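Local atomic coordinates of BH0493 protein (Bacillus halodurans C-125, PDB entry 2QEE), a protein that binds zinc and is probably a metal-dependent hydrolase of the amidohydrolase superfamily, its substrate unknown. Residues Glu56-Arg59 against Trp60-Val63; Lys184-Leu187 against Arg188-Tyr192; Asp381-Asp384 against Asp385-Gln388; Arg408-Trp411 against Arg412-Arg416. All coordinates share one frame; numbering follows the deposited sequence. Where two conformers were deposited one is given.

Interaction 1. Residues Glu56-Arg59 against Trp60-Val63; sequences EVMR and WTDV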
loop_
_atom_site.group_PDB
_atom_site.type_symbol
_atom_site.label_atom_id
_atom_site.label_comp_id
_atom_site.label_asym_id
_atom_site.label_seq_id
_atom_site.Cartn_x
_atom_site.Cartn_y
_atom_site.Cartn_z
ATOM N N GLU C 56 21.750 3.951 -8.784
ATOM C CA GLU C 56 22.198 3.009 -7.777
ATOM C C GLU C 56 23.702 3.128 -7.474
ATOM O O GLU C 56 24.077 3.085 -6.318
ATOM C CB GLU C 56 21.816 1.578 -8.181
ATOM C CG GLU C 56 20.267 1.413 -8.113
ATOM C CD GLU C 56 19.814 0.017 -8.516
ATOM O OE1 GLU C 56 20.559 -0.962 -8.240
ATOM O OE2 GLU C 56 18.704 -0.037 -9.106
ATOM N N VAL C 57 24.526 3.339 -8.508
ATOM C CA VAL C 57 25.999 3.356 -8.258
ATOM C C VAL C 57 26.330 4.628 -7.444
ATOM O O VAL C 57 27.212 4.624 -6.555
ATOM C CB VAL C 57 26.837 3.273 -9.575
ATOM C CG1 VAL C 57 26.801 4.601 -10.423
ATOM C CG2 VAL C 57 28.236 2.819 -9.264
ATOM N N MET C 58 25.559 5.679 -7.711
ATOM C CA MET C 58 25.834 6.945 -6.993
ATOM C C MET C 58 25.543 6.847 -5.478
ATOM O O MET C 58 26.082 7.647 -4.704
ATOM C CB MET C 58 25.146 8.147 -7.666
ATOM C CG MET C 58 25.646 8.539 -9.084
ATOM S SD MET C 58 27.483 8.639 -9.331
ATOM C CE MET C 58 27.740 9.698 -8.045
ATOM N N ARG C 59 24.752 5.855 -5.026
ATOM C CA ARG C 59 24.597 5.625 -3.577
ATOM C C ARG C 59 25.805 4.994 -2.930
ATOM O O ARG C 59 25.923 5.060 -1.739
ATOM C CB ARG C 59 23.383 4.733 -3.256
ATOM C CG ARG C 59 22.054 5.460 -3.528
ATOM C CD ARG C 59 20.836 4.710 -2.933
ATOM N NE ARG C 59 20.975 4.454 -1.496
ATOM C CZ ARG C 59 20.917 5.421 -0.561
ATOM N NH1 ARG C 59 20.654 6.673 -0.910
ATOM N NH2 ARG C 59 21.081 5.129 0.706
ATOM N N TRP C 60 26.709 4.375 -3.713
ATOM C CA TRP C 60 27.861 3.669 -3.156
ATOM C C TRP C 60 29.188 4.312 -3.439
ATOM O O TRP C 60 30.089 4.257 -2.595
ATOM C CB TRP C 60 27.934 2.242 -3.733
ATOM C CG TRP C 60 26.990 1.236 -3.082
ATOM C CD1 TRP C 60 25.932 0.552 -3.711
ATOM C CD2 TRP C 60 27.057 0.733 -1.744
ATOM N NE1 TRP C 60 25.345 -0.303 -2.814
ATOM C CE2 TRP C 60 26.003 -0.211 -1.598
ATOM C CE3 TRP C 60 27.864 1.019 -0.632
ATOM C CZ2 TRP C 60 25.773 -0.887 -0.403
ATOM C CZ3 TRP C 60 27.644 0.335 0.569
ATOM C CH2 TRP C 60 26.600 -0.610 0.672
ATOM N N THR C 61 29.320 4.881 -4.625
ATOM C CA THR C 61 30.675 5.174 -5.134
ATOM C C THR C 61 31.171 6.481 -4.525
ATOM O O THR C 61 30.374 7.349 -4.212
ATOM C CB THR C 61 30.747 5.224 -6.683
ATOM O OG1 THR C 61 32.124 5.338 -7.094
ATOM C CG2 THR C 61 29.975 6.343 -7.263
ATOM N N ASP C 62 32.497 6.592 -4.371
ATOM C CA ASP C 62 33.115 7.858 -3.973
ATOM C C ASP C 62 33.469 8.724 -5.179
ATOM O O ASP C 62 33.839 9.889 -5.010
ATOM C CB ASP C 62 34.359 7.604 -3.128
ATOM C CG ASP C 62 34.068 6.696 -1.946
ATOM O OD1 ASP C 62 33.286 7.086 -1.047
ATOM O OD2 ASP C 62 34.601 5.572 -1.931
ATOM N N VAL C 63 33.329 8.177 -6.385
ATOM C CA VAL C 63 33.524 8.952 -7.598
ATOM C C VAL C 63 32.443 10.044 -7.663
ATOM O O VAL C 63 31.237 9.774 -7.441
ATOM C CB VAL C 63 33.485 8.030 -8.858
ATOM C CG1 VAL C 63 33.447 8.812 -10.159
ATOM C CG2 VAL C 63 34.668 7.059 -8.867
HETATM O O HOH W 1 28.223 7.765 -2.686
#
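Val57 O receives the backbone N-H groups of both Trp60 and Thr61 where helix 51-58 gives way to the loop that follows. Thr61 N lies 2.9 Å from Val57 O, nearly in line with the carbonyl (C=O...N angle 174°), an i to i+4 bond. Trp60 N comes to the same oxygen from above the carbonyl plane, so two donors hold one acceptor. A water spans the turn, donating to Met58 O and to Thr61 O.

Among the side chains, Thr61 has its hydroxyl anti to the backbone N (chi1 -172°). This turns CG2 back over the turn, 3.3 Å from Val57 O, and sends OG1 forward to accept from Val63 N at 3.2 Å, an ST turn. Met58 is bent at both chi2 and chi3, and the bends fold its thioether back across the threonine: SD is 4.0 Å from Thr61 CG2, and CE ends 3.5 Å from Val63 O. With an alanine here instead of Thr61, Val63 N and Glu83 would probably both lose the hydroxyl they bond, and the Met58 sulfur its methyl neighbour. The Trp60 ring stands obliquely to Glu56 O and makes a cation-pi contact with Arg88.

Outward, Thr61 OG1 also bonds Glu83 of helix 73-86, which packs against Val57 through Ile80 and against Trp60 through Leu84. Glu56 bonds Ser92 and forms a salt bridge with Arg316 of the second subunit, where Arg59 bonds Ala315 O; the turn thus lies between helices 73-86 and 93-104 and a subunit interface.

Interaction 2. Residues Lys184-Leu187 against Arg188-Tyr192; sequences KHRL and RDWGY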
loop_
_atom_site.group_PDB
_atom_site.type_symbol
_atom_site.label_atom_id
_atom_site.label_comp_id
_atom_site.label_asym_id
_atom_site.label_seq_id
_atom_site.Cartn_x
_atom_site.Cartn_y
_atom_site.Cartn_z
ATOM N N LYS C 184 6.700 26.755 -28.755
ATOM C CA LYS C 184 5.959 27.522 -29.745
ATOM C C LYS C 184 6.877 28.180 -30.792
ATOM O O LYS C 184 6.516 28.311 -31.968
ATOM C CB LYS C 184 5.042 28.555 -29.071
ATOM C CG LYS C 184 5.740 29.703 -28.380
ATOM C CD LYS C 184 4.740 30.560 -27.593
ATOM C CE LYS C 184 3.721 31.219 -28.498
ATOM N NZ LYS C 184 2.746 32.109 -27.803
ATOM N N HIS C 185 8.070 28.548 -30.374
ATOM C CA HIS C 185 9.031 29.180 -31.278
ATOM C C HIS C 185 9.610 28.218 -32.318
ATOM O O HIS C 185 9.847 28.625 -33.473
ATOM C CB HIS C 185 10.115 29.894 -30.478
ATOM C CG HIS C 185 9.553 30.890 -29.509
ATOM N ND1 HIS C 185 8.861 32.012 -29.917
ATOM C CD2 HIS C 185 9.517 30.898 -28.153
ATOM C CE1 HIS C 185 8.443 32.681 -28.856
ATOM N NE2 HIS C 185 8.835 32.031 -27.773
ATOM N N ARG C 186 9.799 26.950 -31.928
ATOM C CA ARG C 186 10.172 25.895 -32.890
ATOM C C ARG C 186 9.050 25.640 -33.904
ATOM O O ARG C 186 9.305 25.555 -35.106
ATOM C CB ARG C 186 10.570 24.595 -32.186
ATOM C CG ARG C 186 11.681 24.755 -31.182
ATOM C CD ARG C 186 12.253 23.424 -30.769
ATOM N NE ARG C 186 13.181 22.917 -31.779
ATOM C CZ ARG C 186 13.672 21.679 -31.798
ATOM N NH1 ARG C 186 13.309 20.823 -30.856
ATOM N NH2 ARG C 186 14.531 21.298 -32.756
ATOM N N LEU C 187 7.808 25.548 -33.442
ATOM C CA LEU C 187 6.672 25.428 -34.350
ATOM C C LEU C 187 6.691 26.511 -35.441
ATOM O O LEU C 187 6.499 26.208 -36.623
ATOM C CB LEU C 187 5.333 25.549 -33.618
ATOM C CG LEU C 187 4.964 24.519 -32.556
ATOM C CD1 LEU C 187 3.483 24.603 -32.322
ATOM C CD2 LEU C 187 5.335 23.128 -32.970
ATOM N N ARG C 188 6.858 27.773 -35.012
ATOM C CA ARG C 188 7.087 28.900 -35.948
ATOM C C ARG C 188 8.218 28.651 -36.955
ATOM O O ARG C 188 8.021 28.803 -38.165
ATOM C CB ARG C 188 7.363 30.189 -35.172
ATOM C CG ARG C 188 6.222 30.637 -34.360
ATOM C CD ARG C 188 6.545 31.919 -33.578
ATOM N NE ARG C 188 5.316 32.486 -33.032
ATOM C CZ ARG C 188 5.254 33.208 -31.917
ATOM N NH1 ARG C 188 6.359 33.447 -31.216
ATOM N NH2 ARG C 188 4.081 33.675 -31.500
ATOM N N ASP C 189 9.386 28.260 -36.475
ATOM C CA ASP C 189 10.474 27.858 -37.362
ATOM C C ASP C 189 10.051 26.822 -38.414
ATOM O O ASP C 189 10.682 26.720 -39.471
ATOM C CB ASP C 189 11.616 27.249 -36.561
ATOM C CG ASP C 189 12.380 28.264 -35.738
ATOM O OD1 ASP C 189 11.955 29.440 -35.610
ATOM O OD2 ASP C 189 13.430 27.861 -35.205
ATOM N N TRP C 190 9.001 26.044 -38.116
ATOM C CA TRP C 190 8.608 24.901 -38.951
ATOM C C TRP C 190 7.383 25.232 -39.805
ATOM O O TRP C 190 6.831 24.351 -40.470
ATOM C CB TRP C 190 8.365 23.640 -38.063
ATOM C CG TRP C 190 9.636 23.074 -37.392
ATOM C CD1 TRP C 190 10.922 23.121 -37.880
ATOM C CD2 TRP C 190 9.720 22.359 -36.139
ATOM N NE1 TRP C 190 11.790 22.501 -37.007
ATOM C CE2 TRP C 190 11.082 22.024 -35.931
ATOM C CE3 TRP C 190 8.779 21.986 -35.168
ATOM C CZ2 TRP C 190 11.530 21.328 -34.797
ATOM C CZ3 TRP C 190 9.227 21.275 -34.034
ATOM C CH2 TRP C 190 10.596 20.975 -33.854
ATOM N N GLY C 191 6.934 26.496 -39.761
ATOM C CA GLY C 191 5.813 26.954 -40.568
ATOM C C GLY C 191 4.433 26.911 -39.956
ATOM O O GLY C 191 3.423 27.123 -40.654
ATOM N N TYR C 192 4.381 26.639 -38.646
ATOM C CA TYR C 192 3.114 26.623 -37.908
ATOM C C TYR C 192 2.956 27.978 -37.232
ATOM O O TYR C 192 3.623 28.280 -36.268
ATOM C CB TYR C 192 3.075 25.455 -36.900
ATOM C CG TYR C 192 3.292 24.125 -37.581
ATOM C CD1 TYR C 192 2.234 23.470 -38.219
ATOM C CD2 TYR C 192 4.550 23.550 -37.626
ATOM C CE1 TYR C 192 2.426 22.296 -38.866
ATOM C CE2 TYR C 192 4.749 22.347 -38.304
ATOM C CZ TYR C 192 3.679 21.741 -38.911
ATOM O OH TYR C 192 3.861 20.537 -39.561
HETATM O O HOH W 2 9.101 33.249 -32.283
#
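Arg186 and Trp190 lie side by side where helix 180-189 ends, pointing the same way. The aliphatic root of the arginine sits over the indole: CB is 4.1 Å from the centroid of the six-membered ring of Trp190, a CH-pi contact. The chain then bends at chi3 (79°), so that Trp190 CZ2 lies over one face of the guanidinium, off its centre, 3.6 Å from Arg186 NH2; the two planes are 50° apart. The same indole presents a face to Arg186 O. On the helix's other flank, Arg188 runs extended beside Lys184 and His185, and a water accepts from Arg188 NH1 while also bonding His185 ND1 at 2.7 Å.

The backbone that sets these groups in place ends in a Schellman motif. Leu187 O takes Trp190 N and Tyr192 N from opposite faces of its carbonyl plane, the latter at 3.0 Å, and Gly191 adopts the positive phi (93°) that turns the chain. Leu187 CB then packs on Tyr192 CB at 4.0 Å. A serine in place of Trp190 would probably leave Arg186 CB and one face of its guanidinium without the indole they lean on, and the group freer to turn about its salt bridge to Asp151.

Farther out, Leu187, Trp190 and Tyr192 meet helix 200-217, where Tyr192 bonds Asp212. Lys184 NZ lies 4.2 Å from Arg188 NH2, a like-charge approach probably eased because Lys184 bonds Asn195 O while Arg188 bonds Val194 O and pairs with Asp196. The chemistry is therefore that of cationic groups shared between aromatic, carbonyl and carboxylate partners.

Interaction 3. Residues Asp381-Asp384 against Asp385-Gln388; sequences DKYD and DILQ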
loop_
_atom_site.group_PDB
_atom_site.type_symbol
_atom_site.label_atom_id
_atom_site.label_comp_id
_atom_site.label_asym_id
_atom_site.label_seq_id
_atom_site.Cartn_x
_atom_site.Cartn_y
_atom_site.Cartn_z
ATOM N N ASP C 381 -2.988 -18.759 -9.665
ATOM C CA ASP C 381 -3.856 -18.599 -8.469
ATOM C C ASP C 381 -5.310 -18.323 -8.868
ATOM O O ASP C 381 -6.245 -18.874 -8.260
ATOM C CB ASP C 381 -3.347 -17.419 -7.628
ATOM C CG ASP C 381 -2.240 -17.837 -6.652
ATOM O OD1 ASP C 381 -1.990 -19.085 -6.462
ATOM O OD2 ASP C 381 -1.601 -16.916 -6.056
ATOM N N LYS C 382 -5.508 -17.416 -9.847
ATOM C CA LYS C 382 -6.879 -17.041 -10.242
ATOM C C LYS C 382 -7.622 -18.187 -10.939
ATOM O O LYS C 382 -8.793 -18.410 -10.667
ATOM C CB LYS C 382 -6.876 -15.755 -11.100
ATOM C CG LYS C 382 -6.942 -14.472 -10.254
ATOM C CD LYS C 382 -5.757 -14.328 -9.265
ATOM C CE LYS C 382 -5.844 -13.002 -8.409
ATOM N NZ LYS C 382 -6.977 -13.185 -7.444
ATOM N N TYR C 383 -6.942 -18.905 -11.841
ATOM C CA TYR C 383 -7.532 -20.077 -12.433
ATOM C C TYR C 383 -7.820 -21.119 -11.400
ATOM O O TYR C 383 -8.914 -21.725 -11.432
ATOM C CB TYR C 383 -6.648 -20.655 -13.527
ATOM C CG TYR C 383 -6.621 -19.818 -14.787
ATOM C CD1 TYR C 383 -7.815 -19.456 -15.467
ATOM C CD2 TYR C 383 -5.390 -19.445 -15.353
ATOM C CE1 TYR C 383 -7.762 -18.731 -16.676
ATOM C CE2 TYR C 383 -5.332 -18.707 -16.542
ATOM C CZ TYR C 383 -6.521 -18.352 -17.160
ATOM O OH TYR C 383 -6.393 -17.637 -18.345
ATOM N N ASP C 384 -6.883 -21.348 -10.479
ATOM C CA ASP C 384 -7.121 -22.375 -9.449
ATOM C C ASP C 384 -8.330 -22.055 -8.611
ATOM O O ASP C 384 -9.098 -22.945 -8.284
ATOM C CB ASP C 384 -5.905 -22.593 -8.563
ATOM C CG ASP C 384 -5.988 -23.926 -7.776
ATOM O OD1 ASP C 384 -6.444 -24.932 -8.347
ATOM O OD2 ASP C 384 -5.592 -23.906 -6.611
ATOM N N ASP C 385 -8.521 -20.782 -8.260
ATOM C CA ASP C 385 -9.686 -20.405 -7.477
ATOM C C ASP C 385 -10.995 -20.728 -8.182
ATOM O O ASP C 385 -11.926 -21.165 -7.520
ATOM C CB ASP C 385 -9.606 -18.916 -7.116
ATOM C CG ASP C 385 -8.621 -18.658 -5.939
ATOM O OD1 ASP C 385 -8.121 -19.640 -5.291
ATOM O OD2 ASP C 385 -8.376 -17.482 -5.624
ATOM N N ILE C 386 -11.088 -20.484 -9.497
ATOM C CA ILE C 386 -12.327 -20.865 -10.193
ATOM C C ILE C 386 -12.419 -22.369 -10.437
ATOM O O ILE C 386 -13.546 -22.917 -10.437
ATOM C CB ILE C 386 -12.622 -20.022 -11.436
ATOM C CG1 ILE C 386 -11.517 -20.155 -12.503
ATOM C CG2 ILE C 386 -12.902 -18.548 -10.988
ATOM C CD1 ILE C 386 -11.910 -19.369 -13.869
ATOM N N LEU C 387 -11.274 -23.040 -10.641
ATOM C CA LEU C 387 -11.307 -24.515 -10.639
ATOM C C LEU C 387 -11.902 -25.053 -9.338
ATOM O O LEU C 387 -12.738 -25.985 -9.355
ATOM C CB LEU C 387 -9.919 -25.125 -10.849
ATOM C CG LEU C 387 -9.455 -24.951 -12.293
ATOM C CD1 LEU C 387 -7.945 -25.369 -12.243
ATOM C CD2 LEU C 387 -10.206 -25.746 -13.352
ATOM N N GLN C 388 -11.492 -24.473 -8.215
ATOM C CA GLN C 388 -12.026 -24.837 -6.893
ATOM C C GLN C 388 -13.513 -24.651 -6.821
ATOM O O GLN C 388 -14.165 -25.428 -6.100
ATOM C CB GLN C 388 -11.420 -24.035 -5.726
ATOM C CG GLN C 388 -9.937 -24.222 -5.417
ATOM C CD GLN C 388 -9.485 -25.595 -5.622
ATOM O OE1 GLN C 388 -9.780 -26.508 -4.823
ATOM N NE2 GLN C 388 -8.746 -25.797 -6.724
HETATM O O HOH W 3 -5.334 -19.915 -5.632
HETATM O O HOH W 4 -9.063 -15.385 -7.197
HETATM O O HOH W 5 -5.872 -15.334 -5.958
HETATM O O HOH W 6 -7.502 -22.396 -4.908
#
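The Tyr383 ring meets Ile386 at its edge, close to the ring plane, where CD1 of the tyrosine is 4.4 Å from CD1 of the isoleucine. A second pair of flat groups, the Asp384 carboxylate and the Gln388 amide, cross with their planes 56° apart. The amide nitrogen approaches the acid, NE2 standing 2.9 Å from Asp384 OD1, and the bend of the glutamine at chi2 (-36°) also turns it back to the backbone. There NE2 donates to Asp384 O at 3.3 Å, with this oxygen close to the amide plane but the donor above the carbonyl plane. Since Gln388 N also bonds Asp384 O, at 2.8 Å, one residue grips the carbonyl twice.

The Asp385 carboxylate is held through water. Its OD2 receives a water 2.7 Å away that also accepts from Lys382 NZ, and a second water joins the same pair through a weak bond to OD2. The ammonium and carboxylate are thus linked without direct contact, NZ being 4.9 Å from OD2. The lysine has its salt bridge with Glu345, while Asp381 pairs with Arg8 and Arg341; these cations probably offset the repulsion among the three neighbouring aspartates.

Tyr383 and Leu387 face Leu11 of helix 8-21, and Tyr383 OH bonds Asp401. On the third subunit, Gln103 bonds Gln388 O, and Ser89 and Arg96 touch Tyr383 and Ile386. The arrangement is that of the final turns of a long helix, 363-388: i to i+4 backbone bonds, weak from Ile386 N to Lys382 O, an apolar side packed on helix 8-21 and the loop at Val393, and polar groups bridged by water.

Interaction 4. Residues Arg408-Trp411 against Arg412-Arg416; sequences RNFW and RFVGR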
loop_
_atom_site.group_PDB
_atom_site.type_symbol
_atom_site.label_atom_id
_atom_site.label_comp_id
_atom_site.label_asym_id
_atom_site.label_seq_id
_atom_site.Cartn_x
_atom_site.Cartn_y
_atom_site.Cartn_z
ATOM N N ARG C 408 -3.644 -8.772 -27.528
ATOM C CA ARG C 408 -4.909 -8.389 -28.160
ATOM C C ARG C 408 -5.633 -7.232 -27.498
ATOM O O ARG C 408 -6.278 -6.470 -28.181
ATOM C CB ARG C 408 -5.879 -9.568 -28.266
ATOM C CG ARG C 408 -5.283 -10.751 -28.944
ATOM C CD ARG C 408 -6.291 -11.929 -29.072
ATOM N NE ARG C 408 -5.627 -13.080 -29.690
ATOM C CZ ARG C 408 -6.053 -14.341 -29.644
ATOM N NH1 ARG C 408 -7.160 -14.676 -28.984
ATOM N NH2 ARG C 408 -5.341 -15.278 -30.258
ATOM N N ASN C 409 -5.534 -7.091 -26.159
ATOM C CA ASN C 409 -6.233 -5.999 -25.498
ATOM C C ASN C 409 -5.684 -4.665 -25.973
ATOM O O ASN C 409 -6.459 -3.725 -26.152
ATOM C CB ASN C 409 -6.059 -6.044 -23.950
ATOM C CG ASN C 409 -6.902 -7.136 -23.302
ATOM O OD1 ASN C 409 -7.852 -7.679 -23.920
ATOM N ND2 ASN C 409 -6.587 -7.440 -21.985
ATOM N N PHE C 410 -4.402 -4.653 -26.292
ATOM C CA PHE C 410 -3.803 -3.383 -26.717
ATOM C C PHE C 410 -4.335 -3.089 -28.147
ATOM O O PHE C 410 -4.894 -2.003 -28.406
ATOM C CB PHE C 410 -2.288 -3.451 -26.766
ATOM C CG PHE C 410 -1.661 -2.235 -27.404
ATOM C CD1 PHE C 410 -1.659 -1.003 -26.713
ATOM C CD2 PHE C 410 -1.106 -2.293 -28.679
ATOM C CE1 PHE C 410 -1.105 0.166 -27.290
ATOM C CE2 PHE C 410 -0.513 -1.135 -29.267
ATOM C CZ PHE C 410 -0.512 0.108 -28.566
ATOM N N TRP C 411 -4.192 -4.048 -29.052
ATOM C CA TRP C 411 -4.604 -3.717 -30.479
ATOM C C TRP C 411 -6.079 -3.423 -30.569
ATOM O O TRP C 411 -6.538 -2.573 -31.345
ATOM C CB TRP C 411 -4.200 -4.862 -31.388
ATOM C CG TRP C 411 -2.712 -4.983 -31.437
ATOM C CD1 TRP C 411 -1.941 -5.971 -30.907
ATOM C CD2 TRP C 411 -1.824 -4.032 -32.015
ATOM N NE1 TRP C 411 -0.598 -5.701 -31.156
ATOM C CE2 TRP C 411 -0.517 -4.495 -31.812
ATOM C CE3 TRP C 411 -2.014 -2.796 -32.696
ATOM C CZ2 TRP C 411 0.613 -3.799 -32.286
ATOM C CZ3 TRP C 411 -0.863 -2.109 -33.156
ATOM C CH2 TRP C 411 0.410 -2.619 -32.954
ATOM N N ARG C 412 -6.879 -4.184 -29.832
ATOM C CA ARG C 412 -8.317 -3.953 -29.793
ATOM C C ARG C 412 -8.595 -2.517 -29.329
ATOM O O ARG C 412 -9.406 -1.775 -29.934
ATOM C CB ARG C 412 -8.963 -4.976 -28.848
ATOM C CG ARG C 412 -10.295 -5.541 -29.305
ATOM C CD ARG C 412 -10.565 -6.908 -28.594
ATOM N NE ARG C 412 -11.981 -7.060 -28.242
ATOM C CZ ARG C 412 -12.606 -6.407 -27.260
ATOM N NH1 ARG C 412 -11.960 -5.503 -26.511
ATOM N NH2 ARG C 412 -13.894 -6.640 -27.035
ATOM N N PHE C 413 -7.908 -2.084 -28.267
ATOM C CA PHE C 413 -8.205 -0.764 -27.710
ATOM C C PHE C 413 -7.802 0.394 -28.661
ATOM O O PHE C 413 -8.515 1.410 -28.760
ATOM C CB PHE C 413 -7.499 -0.581 -26.375
ATOM C CG PHE C 413 -7.954 0.668 -25.628
ATOM C CD1 PHE C 413 -9.208 0.676 -25.003
ATOM C CD2 PHE C 413 -7.111 1.792 -25.504
ATOM C CE1 PHE C 413 -9.687 1.820 -24.281
ATOM C CE2 PHE C 413 -7.560 2.907 -24.805
ATOM C CZ PHE C 413 -8.846 2.941 -24.205
ATOM N N VAL C 414 -6.664 0.254 -29.322
ATOM C CA VAL C 414 -6.170 1.369 -30.165
ATOM C C VAL C 414 -6.851 1.290 -31.532
ATOM O O VAL C 414 -6.611 2.135 -32.393
ATOM C CB VAL C 414 -4.645 1.361 -30.326
ATOM C CG1 VAL C 414 -3.937 1.495 -28.906
ATOM C CG2 VAL C 414 -4.138 0.093 -31.049
ATOM N N GLY C 415 -7.676 0.257 -31.716
ATOM C CA GLY C 415 -8.521 0.147 -32.909
ATOM C C GLY C 415 -7.796 -0.341 -34.135
ATOM O O GLY C 415 -8.141 0.097 -35.242
ATOM N N ARG C 416 -6.803 -1.231 -33.971
ATOM C CA ARG C 416 -6.031 -1.769 -35.123
ATOM C C ARG C 416 -5.478 -3.224 -35.057
ATOM O O ARG C 416 -6.143 -4.094 -34.483
ATOM C CB ARG C 416 -5.013 -0.747 -35.715
ATOM C CG ARG C 416 -4.118 -0.026 -34.753
ATOM C CD ARG C 416 -3.808 1.406 -35.235
ATOM N NE ARG C 416 -2.517 1.513 -35.891
ATOM C CZ ARG C 416 -1.952 2.657 -36.268
ATOM N NH1 ARG C 416 -0.763 2.633 -36.855
ATOM N NH2 ARG C 416 -2.562 3.823 -36.058
HETATM O O HOH W 7 -9.163 -4.174 -25.318
#
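Phe410 carries its ring anti to the backbone N (chi1 171°), a setting that swings it along the helix until one face meets Val414 one turn on. Val414, with chi1 at -60°, sends CG1 over that face, 3.9 Å from the Phe410 ring centroid in a CH-pi contact. The closest approach is 3.5 Å, between CG1 of the valine and CE1 of the phenylalanine. The other methyl, CG2, which also lies over the rim of the Phe410 ring, is 3.9 Å from Trp411 CE3. Val414 is therefore shared between two rings, which also touch each other, Phe410 CD2 standing over one face of the indole. Arg416 CG comes to the indole from its edge, near the ring plane, 4.0 Å from Trp411 CE3.

Polar ends are met elsewhere in the fold. Trp411 NE1 bonds Thr25 and Arg416 forms a salt bridge with Asp218, ties that probably help to fix the indole and the arginine chain at its edge. Asn409 ND2 bonds the carbonyls of Thr349 and Phe351, while Asn409 packs on Trp60 of the third subunit.

The backbone closes helix 395-414 with a Schellman motif. Arg416 N donates to Trp411 O at 3.0 Å, spanning five residues, and Gly415, at positive phi (79°), adds a weak bond to the same oxygen and another to Arg412 O. Glycine thus holds the C' position of the motif, ending the last helix of the chain. The aromatic side of this helix packs near the metal site: the Phe410 side chain is about 7 Å from that of the zinc ligand His28, and also touches Met27.

The four contacts are separate local structures at turns and ends of helices. Interactions 2 and 4 both finish in Schellman motifs, whereas in interaction 1 an ST turn follows the helix and interaction 3 stays helical. Interactions 3 and 4 belong to successive helices, 363-388 and 395-414, with nearest atoms about 11 Å apart, and both touch the third subunit; interaction 1 meets the second. Interactions 2 and 3 lie on opposite sides of the chain's centre, their own centres 57 Å apart. Interaction 4 approaches the zinc site, with the Phe410 side chain about 13 Å from the zinc ion; the other three lie away from the zinc site.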